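Local coordinates for Lmo2125 protein (PDB 5TU0), which binds maltose and probably delivers it, as the lipoprotein-type solute-binding component of a bacterial sugar importer, for uptake across the cell membrane, at residues G194-E197 against G198-A202; T203-Q207 against D208-K212; L292-V295 against T296-K299; E302-Y305 against D306-E310. The protein carries 2 engineered substitutions. One frame throughout, in Å; residues are numbered along the deposited sequence.

Interaction 1 (G194-E197 against G198-A202); sequences GSVE and GITYA
G194 and G198 begin a run of regular i to i+4 bonding near the N-terminal end of helix 193-208, a worked example of how an alpha-helix is closed by its own backbone and trimmed by its side chains. G198 N donates to G194 O at 3.0 Å, the first rung of the set. S195 supplies the next: its carbonyl oxygen takes I199 N at 2.8 Å, nearly in line with the C=O bond. The same oxygen lies against the I199 side chain, CG1 coming to 3.2 Å of S195 O because chi1 (-62°) sets that branch anti to the carbonyl carbon of I199. The S195 hydroxyl is bonded to G189 O. V196 is where a side chain joins the backbone pattern. Its oxygen accepts T200 N, and the T200 hydroxyl folds back onto the same atom, the two donors arriving from opposite faces of the carbonyl plane. V196 CG1 also reaches T200 OG1, at 4.0 Å. E197 gives the last bond between the two segments, accepting Y201 N at 3.0 Å, while the phenol of Y201 runs off to E136. Helix 369-387 covers V196, I199 and T200, and helix 163-172 receives S195 and I199. The shortest of the bonds is the extra one: T200 OG1 to V196 O, 2.7 Å, with the hydroxyl 36° out of the carbonyl plane.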
loop_
_atom_site.group_PDB
_atom_site.type_symbol
_atom_site.label_atom_id
_atom_site.label_comp_id
_atom_site.label_asym_id
_atom_site.label_seq_id
_atom_site.Cartn_x
_atom_site.Cartn_y
_atom_site.Cartn_z
ATOM N N GLY A 194 -0.107 -13.089 -19.149
ATOM C CA GLY A 194 -0.602 -13.119 -17.784
ATOM C C GLY A 194 -1.539 -11.975 -17.458
ATOM O O GLY A 194 -2.666 -12.208 -16.955
ATOM N N SER A 195 -1.101 -10.742 -17.735
ATOM C CA SER A 195 -1.960 -9.571 -17.467
ATOM C C SER A 195 -3.315 -9.707 -18.180
ATOM O O SER A 195 -4.361 -9.401 -17.612
ATOM C CB SER A 195 -1.317 -8.264 -17.916
ATOM O OG SER A 195 -0.225 -7.896 -17.102
ATOM N N VAL A 196 -3.285 -10.150 -19.429
ATOM C CA VAL A 196 -4.523 -10.268 -20.192
ATOM C C VAL A 196 -5.433 -11.339 -19.575
ATOM O O VAL A 196 -6.657 -11.161 -19.552
ATOM C CB VAL A 196 -4.258 -10.456 -21.696
ATOM C CG1 VAL A 196 -5.555 -10.733 -22.440
ATOM C CG2 VAL A 196 -3.584 -9.203 -22.238
ATOM N N GLU A 197 -4.852 -12.419 -19.051
ATOM C CA GLU A 197 -5.668 -13.419 -18.340
ATOM C C GLU A 197 -6.359 -12.775 -17.133
ATOM O O GLU A 197 -7.534 -13.047 -16.858
ATOM C CB GLU A 197 -4.845 -14.602 -17.851
ATOM C CG GLU A 197 -4.618 -15.731 -18.831
ATOM C CD GLU A 197 -3.735 -16.809 -18.203
ATOM O OE1 GLU A 197 -2.487 -16.646 -18.190
ATOM O OE2 GLU A 197 -4.299 -17.810 -17.708
ATOM N N GLY A 198 -5.625 -11.929 -16.425
ATOM C CA GLY A 198 -6.169 -11.230 -15.255
ATOM C C GLY A 198 -7.287 -10.266 -15.641
ATOM O O GLY A 198 -8.342 -10.219 -14.975
ATOM N N ILE A 199 -7.060 -9.510 -16.727
ATOM C CA ILE A 199 -8.039 -8.568 -17.212
ATOM C C ILE A 199 -9.305 -9.335 -17.617
ATOM O O ILE A 199 -10.412 -8.908 -17.289
ATOM C CB ILE A 199 -7.508 -7.722 -18.389
ATOM C CG1 ILE A 199 -6.296 -6.883 -17.944
ATOM C CG2 ILE A 199 -8.607 -6.796 -18.884
ATOM C CD1 ILE A 199 -5.574 -6.228 -19.095
ATOM N N THR A 200 -9.116 -10.476 -18.294
ATOM C CA THR A 200 -10.230 -11.322 -18.743
ATOM C C THR A 200 -11.050 -11.826 -17.553
ATOM O O THR A 200 -12.275 -11.796 -17.596
ATOM C CB THR A 200 -9.721 -12.508 -19.604
ATOM O OG1 THR A 200 -8.980 -11.997 -20.717
ATOM C CG2 THR A 200 -10.875 -13.363 -20.140
ATOM N N TYR A 201 -10.371 -12.285 -16.504
ATOM C CA TYR A 201 -11.041 -12.742 -15.291
ATOM C C TYR A 201 -11.851 -11.608 -14.636
ATOM O O TYR A 201 -13.029 -11.794 -14.257
ATOM C CB TYR A 201 -10.049 -13.339 -14.291
ATOM C CG TYR A 201 -10.742 -13.931 -13.118
ATOM C CD1 TYR A 201 -11.431 -15.151 -13.235
ATOM C CD2 TYR A 201 -10.766 -13.272 -11.883
ATOM C CE1 TYR A 201 -12.096 -15.691 -12.158
ATOM C CE2 TYR A 201 -11.438 -13.819 -10.795
ATOM C CZ TYR A 201 -12.091 -15.022 -10.935
ATOM O OH TYR A 201 -12.774 -15.558 -9.853
ATOM N N ALA A 202 -11.247 -10.438 -14.532
ATOM C CA ALA A 202 -11.946 -9.271 -13.964
ATOM C C ALA A 202 -13.206 -8.915 -14.757
ATOM O O ALA A 202 -14.251 -8.611 -14.181
ATOM C CB ALA A 202 -11.016 -8.060 -13.885
#

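Interaction 2 (T203-Q207 against D208-K212); sequences TKWFQ and DVWPK
W205 O takes two backbone donors as helix 193-208 ends, V209 N at 3.1 Å and W210 N at 2.9 Å, the second bond spanning five residues and running almost straight, while one residue earlier D208 N still bonds K204 O. This unwinding turn folds W210 against the helix it has just left, and W205, F206 and W210 form an aromatic cluster. W205 offers its CB, which stands 3.8 Å from the centroid of the W210 six-membered ring, only 4° off the ring normal, in a CH-pi contact. F206 meets the same indole differently: the edge of W210 points into the face of the phenyl ring in a T-shaped pair, planes at 85°, with CZ3 of W210 over the centre of F206. The two indoles themselves are inclined at 44°, W205 CE3 lying 3.4 Å from W210 NE1. V209 CG1, anti to its own nitrogen, runs beside W205 and touches CE3 at 3.7 Å. A water bridges F206 O and W210 O, donating to both. Beyond the segments, W210 NE1 bonds F156 O and W160 packs on all three rings; helix 132-138 lies against W205, and helix 348-363 against F206.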
loop_
_atom_site.group_PDB
_atom_site.type_symbol
_atom_site.label_atom_id
_atom_site.label_comp_id
_atom_site.label_asym_id
_atom_site.label_seq_id
_atom_site.Cartn_x
_atom_site.Cartn_y
_atom_site.Cartn_z
ATOM N N THR A 203 -13.092 -8.974 -16.082
ATOM C CA THR A 203 -14.175 -8.627 -16.963
ATOM C C THR A 203 -15.388 -9.544 -16.726
ATOM O O THR A 203 -16.529 -9.085 -16.836
ATOM C CB THR A 203 -13.684 -8.639 -18.432
ATOM O OG1 THR A 203 -12.625 -7.661 -18.584
ATOM C CG2 THR A 203 -14.786 -8.298 -19.401
ATOM N N LYS A 204 -15.139 -10.809 -16.384
ATOM C CA LYS A 204 -16.242 -11.756 -16.111
ATOM C C LYS A 204 -17.054 -11.272 -14.901
ATOM O O LYS A 204 -18.290 -11.332 -14.909
ATOM C CB LYS A 204 -15.730 -13.180 -15.855
ATOM C CG LYS A 204 -14.939 -13.842 -16.978
ATOM C CD LYS A 204 -15.748 -14.126 -18.225
ATOM C CE LYS A 204 -14.914 -14.898 -19.246
ATOM N NZ LYS A 204 -15.604 -14.957 -20.573
ATOM N N TRP A 205 -16.366 -10.799 -13.856
ATOM C CA TRP A 205 -17.068 -10.265 -12.680
ATOM C C TRP A 205 -17.868 -9.012 -13.046
ATOM O O TRP A 205 -19.052 -8.907 -12.712
ATOM C CB TRP A 205 -16.104 -9.983 -11.528
ATOM C CG TRP A 205 -15.697 -11.236 -10.779
ATOM C CD1 TRP A 205 -14.659 -12.092 -11.083
ATOM C CD2 TRP A 205 -16.318 -11.764 -9.596
ATOM N NE1 TRP A 205 -14.617 -13.122 -10.163
ATOM C CE2 TRP A 205 -15.622 -12.943 -9.244
ATOM C CE3 TRP A 205 -17.408 -11.362 -8.809
ATOM C CZ2 TRP A 205 -15.974 -13.720 -8.128
ATOM C CZ3 TRP A 205 -17.760 -12.130 -7.713
ATOM C CH2 TRP A 205 -17.027 -13.295 -7.376
ATOM N N PHE A 206 -17.237 -8.077 -13.753
ATOM C CA PHE A 206 -17.946 -6.847 -14.189
ATOM C C PHE A 206 -19.166 -7.109 -15.055
ATOM O O PHE A 206 -20.240 -6.509 -14.839
ATOM C CB PHE A 206 -17.009 -5.943 -14.996
ATOM C CG PHE A 206 -16.046 -5.191 -14.155
ATOM C CD1 PHE A 206 -16.505 -4.195 -13.320
ATOM C CD2 PHE A 206 -14.676 -5.431 -14.237
ATOM C CE1 PHE A 206 -15.638 -3.459 -12.550
ATOM C CE2 PHE A 206 -13.801 -4.714 -13.449
ATOM C CZ PHE A 206 -14.276 -3.718 -12.612
ATOM N N GLN A 207 -18.995 -8.010 -16.023
ATOM C CA GLN A 207 -20.021 -8.275 -17.022
ATOM C C GLN A 207 -21.105 -9.295 -16.619
ATOM O O GLN A 207 -22.268 -9.125 -16.998
ATOM C CB GLN A 207 -19.348 -8.668 -18.346
ATOM C CG GLN A 207 -18.625 -7.504 -19.019
ATOM C CD GLN A 207 -19.592 -6.461 -19.586
ATOM O OE1 GLN A 207 -20.548 -6.807 -20.284
ATOM N NE2 GLN A 207 -19.336 -5.178 -19.306
ATOM N N ASP A 208 -20.742 -10.311 -15.827
ATOM C CA ASP A 208 -21.689 -11.380 -15.457
ATOM C C ASP A 208 -22.244 -11.369 -14.046
ATOM O O ASP A 208 -23.253 -12.023 -13.791
ATOM C CB ASP A 208 -21.028 -12.753 -15.629
ATOM C CG ASP A 208 -20.506 -12.993 -17.024
ATOM O OD1 ASP A 208 -20.878 -12.272 -17.955
ATOM O OD2 ASP A 208 -19.713 -13.930 -17.182
ATOM N N VAL A 209 -21.616 -10.662 -13.130
ATOM C CA VAL A 209 -22.014 -10.749 -11.727
ATOM C C VAL A 209 -22.396 -9.417 -11.099
ATOM O O VAL A 209 -23.434 -9.278 -10.487
ATOM C CB VAL A 209 -20.808 -11.281 -10.902
ATOM C CG1 VAL A 209 -21.083 -11.276 -9.400
ATOM C CG2 VAL A 209 -20.390 -12.660 -11.374
ATOM N N TRP A 210 -21.539 -8.423 -11.259
ATOM C CA TRP A 210 -21.732 -7.187 -10.533
ATOM C C TRP A 210 -22.765 -6.159 -11.012
ATOM O O TRP A 210 -23.061 -6.058 -12.208
ATOM C CB TRP A 210 -20.385 -6.467 -10.385
ATOM C CG TRP A 210 -19.428 -7.124 -9.489
ATOM C CD1 TRP A 210 -19.710 -7.906 -8.390
ATOM C CD2 TRP A 210 -18.006 -6.944 -9.492
ATOM N NE1 TRP A 210 -18.539 -8.278 -7.765
ATOM C CE2 TRP A 210 -17.484 -7.702 -8.420
ATOM C CE3 TRP A 210 -17.119 -6.254 -10.329
ATOM C CZ2 TRP A 210 -16.118 -7.769 -8.150
ATOM C CZ3 TRP A 210 -15.739 -6.327 -10.051
ATOM C CH2 TRP A 210 -15.266 -7.081 -8.978
ATOM N N PRO A 211 -23.298 -5.377 -10.055
ATOM C CA PRO A 211 -24.145 -4.245 -10.376
ATOM C C PRO A 211 -23.363 -3.267 -11.261
ATOM O O PRO A 211 -22.114 -3.165 -11.135
ATOM C CB PRO A 211 -24.420 -3.602 -9.012
ATOM C CG PRO A 211 -24.248 -4.679 -8.028
ATOM C CD PRO A 211 -23.210 -5.598 -8.601
ATOM N N LYS A 212 -24.088 -2.576 -12.134
ATOM C CA LYS A 212 -23.515 -1.609 -13.075
ATOM C C LYS A 212 -22.654 -0.569 -12.402
ATOM O O LYS A 212 -21.621 -0.166 -12.944
ATOM C CB LYS A 212 -24.622 -0.905 -13.864
ATOM C CG LYS A 212 -24.136 -0.064 -15.029
ATOM C CD LYS A 212 -23.359 -0.925 -16.003
ATOM C CE LYS A 212 -23.137 -0.233 -17.322
ATOM N NZ LYS A 212 -22.380 -1.124 -18.240
HETATM O O HOH W 1 -20.223 -4.289 -13.103
HETATM O O HOH W 2 -22.811 -7.136 -14.399
#

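Interaction 3 (L292-V295 against T296-K299); sequences LDYV and TNQK
L292 and T296 meet in a helix C-terminal turn, at the junction where helix 285-295 stops and, after two residues, helix 298-308 starts. L292 O is gripped twice by T296: the backbone N reaches it at 3.1 Å, and the hydroxyl OG1 at 2.6 Å from the opposite face of the carbonyl plane. The hydroxyl gets there because chi1 of T296 (62°) tucks OG1 between the backbone N and the carbonyl carbon, pointing it back along the helix. N88 ND2 bonds that hydroxyl as well, so the threonine is held from the neighbouring loop. The chain then leaves the helix with a tighter closure, N297 N to Y294 O at 3.0 Å, its donor standing well above the carbonyl plane. N297 is the N-cap of the next helix: its OD1 accepts N300 N. Its amide nitrogen, facing the other way, gives a bond to a water at 3.3 Å, which in turn donates to D293 O and so links the end of one helix to the start of the next. Around this corner, helix 17-34 takes Y294, whose hydroxyl bonds I26 O, and also V295; strand 272-278 underlies L292 and V295, and helix 315-323 borders Q298.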
loop_
_atom_site.group_PDB
_atom_site.type_symbol
_atom_site.label_atom_id
_atom_site.label_comp_id
_atom_site.label_asym_id
_atom_site.label_seq_id
_atom_site.Cartn_x
_atom_site.Cartn_y
_atom_site.Cartn_z
ATOM N N LEU A 292 16.767 7.097 13.393
ATOM C CA LEU A 292 16.248 6.047 12.522
ATOM C C LEU A 292 16.527 4.639 13.081
ATOM O O LEU A 292 15.646 3.768 13.056
ATOM C CB LEU A 292 16.789 6.179 11.089
ATOM C CG LEU A 292 15.950 7.003 10.102
ATOM C CD1 LEU A 292 15.698 8.417 10.605
ATOM C CD2 LEU A 292 16.594 7.034 8.720
ATOM N N ASP A 293 17.751 4.433 13.576
ATOM C CA ASP A 293 18.175 3.144 14.151
ATOM C C ASP A 293 17.415 2.840 15.437
ATOM O O ASP A 293 17.146 1.672 15.746
ATOM C CB ASP A 293 19.688 3.137 14.441
ATOM C CG ASP A 293 20.539 3.172 13.163
ATOM O OD1 ASP A 293 19.997 2.949 12.057
ATOM O OD2 ASP A 293 21.759 3.428 13.270
ATOM N N TYR A 294 17.126 3.888 16.203
ATOM C CA TYR A 294 16.334 3.761 17.426
ATOM C C TYR A 294 14.862 3.408 17.134
ATOM O O TYR A 294 14.340 2.376 17.595
ATOM C CB TYR A 294 16.382 5.083 18.196
ATOM C CG TYR A 294 15.526 5.144 19.443
ATOM C CD1 TYR A 294 15.954 4.562 20.627
ATOM C CD2 TYR A 294 14.305 5.821 19.451
ATOM C CE1 TYR A 294 15.180 4.626 21.786
ATOM C CE2 TYR A 294 13.523 5.886 20.610
ATOM C CZ TYR A 294 13.974 5.283 21.776
ATOM O OH TYR A 294 13.230 5.319 22.941
ATOM N N VAL A 295 14.190 4.261 16.364
ATOM C CA VAL A 295 12.756 4.103 16.126
ATOM C C VAL A 295 12.409 2.815 15.359
ATOM O O VAL A 295 11.279 2.325 15.453
ATOM C CB VAL A 295 12.141 5.375 15.457
ATOM C CG1 VAL A 295 12.546 5.492 13.997
ATOM C CG2 VAL A 295 10.622 5.360 15.525
ATOM N N THR A 296 13.378 2.260 14.622
ATOM C CA THR A 296 13.160 1.016 13.878
ATOM C C THR A 296 13.711 -0.228 14.601
ATOM O O THR A 296 13.704 -1.318 14.022
ATOM C CB THR A 296 13.672 1.080 12.408
ATOM O OG1 THR A 296 15.089 1.306 12.377
ATOM C CG2 THR A 296 12.977 2.172 11.649
ATOM N N ASN A 297 14.168 -0.095 15.855
ATOM C CA ASN A 297 14.621 -1.290 16.577
ATOM C C ASN A 297 13.397 -2.072 17.065
ATOM O O ASN A 297 12.258 -1.597 16.958
ATOM C CB ASN A 297 15.652 -0.997 17.691
ATOM C CG ASN A 297 15.076 -0.276 18.908
ATOM O OD1 ASN A 297 13.887 -0.303 19.176
ATOM N ND2 ASN A 297 15.962 0.376 19.655
ATOM N N GLN A 298 13.624 -3.266 17.593
ATOM C CA GLN A 298 12.509 -4.126 18.014
ATOM C C GLN A 298 11.622 -3.519 19.096
ATOM O O GLN A 298 10.412 -3.549 18.976
ATOM C CB GLN A 298 13.023 -5.481 18.496
ATOM C CG GLN A 298 11.897 -6.415 18.936
ATOM C CD GLN A 298 12.391 -7.783 19.342
ATOM O OE1 GLN A 298 13.577 -8.077 19.264
ATOM N NE2 GLN A 298 11.466 -8.638 19.759
ATOM N N LYS A 299 12.227 -2.976 20.147
ATOM C CA LYS A 299 11.462 -2.382 21.244
ATOM C C LYS A 299 10.497 -1.287 20.753
ATOM O O LYS A 299 9.296 -1.321 21.053
ATOM C CB LYS A 299 12.418 -1.804 22.316
ATOM C CG LYS A 299 11.719 -1.249 23.552
ATOM C CD LYS A 299 12.718 -0.823 24.625
ATOM C CE LYS A 299 12.026 -0.352 25.897
ATOM N NZ LYS A 299 11.219 0.885 25.680
HETATM O O HOH W 3 18.736 0.631 17.972
#

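Interaction 4 (E302-Y305 against D306-E310); sequences ETLY and DMTNE
Y305 and E310 come together where helix 298-308 ends and the chain turns through an ST turn at T308. The tyrosine ring turns an edge to the chain beyond the helix: with CG anti to the backbone N (chi1 178°), its CD1 approaches E310 O to 3.3 Å, the oxygen sitting near the ring plane. Y305 O serves the turn too, taking N309 N at 2.9 Å and, weakly, N309 ND2; N309 has positive phi, as the chain leaves helical geometry there. The phenol hydroxyl itself bonds T329. D306 follows Y305 and continues the helix with D306 N on E302 O, 2.9 Å. The side chains of Y305 and D306 cross at about a right angle, with the carboxylate and ring planes 57° apart and D306 OD1 lying 4.2 Å from Y305 CD2. L304 lies against T308, with CD1 3.7 Å from T308 OG1, and its carbonyl oxygen accepts from both T308 N and the T308 hydroxyl. L304 also packs on Y22 of helix 17-34 and I112 of strand 105-121. What defines the turn is that the same hydroxyl, donating to L304 O at 2.7 Å, accepts E310 N at 3.2 Å, with an N-H...O angle of 163°.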
loop_
_atom_site.group_PDB
_atom_site.type_symbol
_atom_site.label_atom_id
_atom_site.label_comp_id
_atom_site.label_asym_id
_atom_site.label_seq_id
_atom_site.Cartn_x
_atom_site.Cartn_y
_atom_site.Cartn_z
ATOM N N GLU A 302 7.721 -2.517 18.456
ATOM C CA GLU A 302 6.654 -3.166 19.236
ATOM C C GLU A 302 5.767 -2.104 19.883
ATOM O O GLU A 302 4.540 -2.235 19.878
ATOM C CB GLU A 302 7.212 -4.153 20.270
ATOM C CG GLU A 302 7.813 -5.369 19.591
ATOM C CD GLU A 302 8.433 -6.385 20.525
ATOM O OE1 GLU A 302 8.481 -6.166 21.766
ATOM O OE2 GLU A 302 8.880 -7.416 19.979
ATOM N N THR A 303 6.372 -1.039 20.405
ATOM C CA THR A 303 5.568 0.053 20.984
ATOM C C THR A 303 4.691 0.702 19.887
ATOM O O THR A 303 3.529 1.037 20.130
ATOM C CB THR A 303 6.442 1.120 21.656
ATOM O OG1 THR A 303 7.203 0.505 22.704
ATOM C CG2 THR A 303 5.593 2.242 22.231
ATOM N N LEU A 304 5.244 0.860 18.689
ATOM C CA LEU A 304 4.457 1.425 17.575
ATOM C C LEU A 304 3.189 0.606 17.366
ATOM O O LEU A 304 2.090 1.161 17.286
ATOM C CB LEU A 304 5.262 1.459 16.270
ATOM C CG LEU A 304 4.500 1.951 15.027
ATOM C CD1 LEU A 304 4.117 3.415 15.155
ATOM C CD2 LEU A 304 5.336 1.711 13.779
ATOM N N TYR A 305 3.338 -0.713 17.285
ATOM C CA TYR A 305 2.186 -1.589 17.087
ATOM C C TYR A 305 1.213 -1.507 18.259
ATOM O O TYR A 305 -0.007 -1.493 18.078
ATOM C CB TYR A 305 2.613 -3.045 16.882
ATOM C CG TYR A 305 1.421 -3.961 16.713
ATOM C CD1 TYR A 305 0.723 -4.000 15.508
ATOM C CD2 TYR A 305 0.967 -4.760 17.762
ATOM C CE1 TYR A 305 -0.387 -4.808 15.347
ATOM C CE2 TYR A 305 -0.145 -5.576 17.604
ATOM C CZ TYR A 305 -0.810 -5.594 16.381
ATOM O OH TYR A 305 -1.905 -6.394 16.198
ATOM N N ASP A 306 1.767 -1.469 19.466
ATOM C CA ASP A 306 0.944 -1.371 20.650
ATOM C C ASP A 306 0.073 -0.109 20.649
ATOM O O ASP A 306 -1.085 -0.167 21.035
ATOM C CB ASP A 306 1.821 -1.384 21.918
ATOM C CG ASP A 306 2.423 -2.758 22.228
ATOM O OD1 ASP A 306 1.951 -3.784 21.708
ATOM O OD2 ASP A 306 3.366 -2.817 23.046
ATOM N N MET A 307 0.641 0.996 20.186
ATOM C CA MET A 307 -0.029 2.289 20.173
ATOM C C MET A 307 -0.984 2.552 19.013
ATOM O O MET A 307 -2.029 3.183 19.186
ATOM C CB MET A 307 1.050 3.373 20.137
ATOM C CG MET A 307 1.871 3.427 21.407
ATOM S SD MET A 307 0.855 3.962 22.785
ATOM C CE MET A 307 0.586 5.678 22.361
ATOM N N THR A 308 -0.636 2.040 17.843
ATOM C CA THR A 308 -1.355 2.381 16.596
ATOM C C THR A 308 -1.977 1.241 15.820
ATOM O O THR A 308 -2.764 1.497 14.930
ATOM C CB THR A 308 -0.368 3.051 15.617
ATOM O OG1 THR A 308 0.624 2.097 15.213
ATOM C CG2 THR A 308 0.314 4.245 16.266
ATOM N N ASN A 309 -1.613 0.003 16.148
ATOM C CA ASN A 309 -2.063 -1.192 15.426
ATOM C C ASN A 309 -1.512 -1.269 13.993
ATOM O O ASN A 309 -1.966 -2.092 13.213
ATOM C CB ASN A 309 -3.603 -1.378 15.440
ATOM C CG ASN A 309 -4.128 -1.868 16.779
ATOM O OD1 ASN A 309 -5.256 -2.329 16.870
ATOM N ND2 ASN A 309 -3.313 -1.784 17.816
ATOM N N GLU A 310 -0.525 -0.435 13.663
ATOM C CA GLU A 310 0.106 -0.519 12.347
ATOM C C GLU A 310 1.171 -1.596 12.411
ATOM O O GLU A 310 1.893 -1.704 13.392
ATOM C CB GLU A 310 0.624 0.843 11.901
ATOM C CG GLU A 310 -0.548 1.805 11.711
ATOM C CD GLU A 310 -0.210 3.026 10.912
ATOM O OE1 GLU A 310 0.237 2.870 9.771
ATOM O OE2 GLU A 310 -0.439 4.143 11.406
#

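Overall arrangement
Followed from the N terminus, the four contacts run in series, none nesting within or crossing another, and each closes only a local turn. Interactions 1 and 2 share helix 193-208, their centres 14 Å apart: one sits near the helix start, the other unwinds its end into the loop that leads to helix 217-229. Far along the chain, interactions 3 and 4 are likewise consecutive, with centres 13 Å apart, joining helix 285-295 through helix 298-308 to the turn before strand 311-312. The two pairs lie on opposite sides of the chain's centre, interactions 2 and 3 being about 47 Å apart between centres, and the side chain of E310 in interaction 4 comes within about 8 Å of the bound sugar.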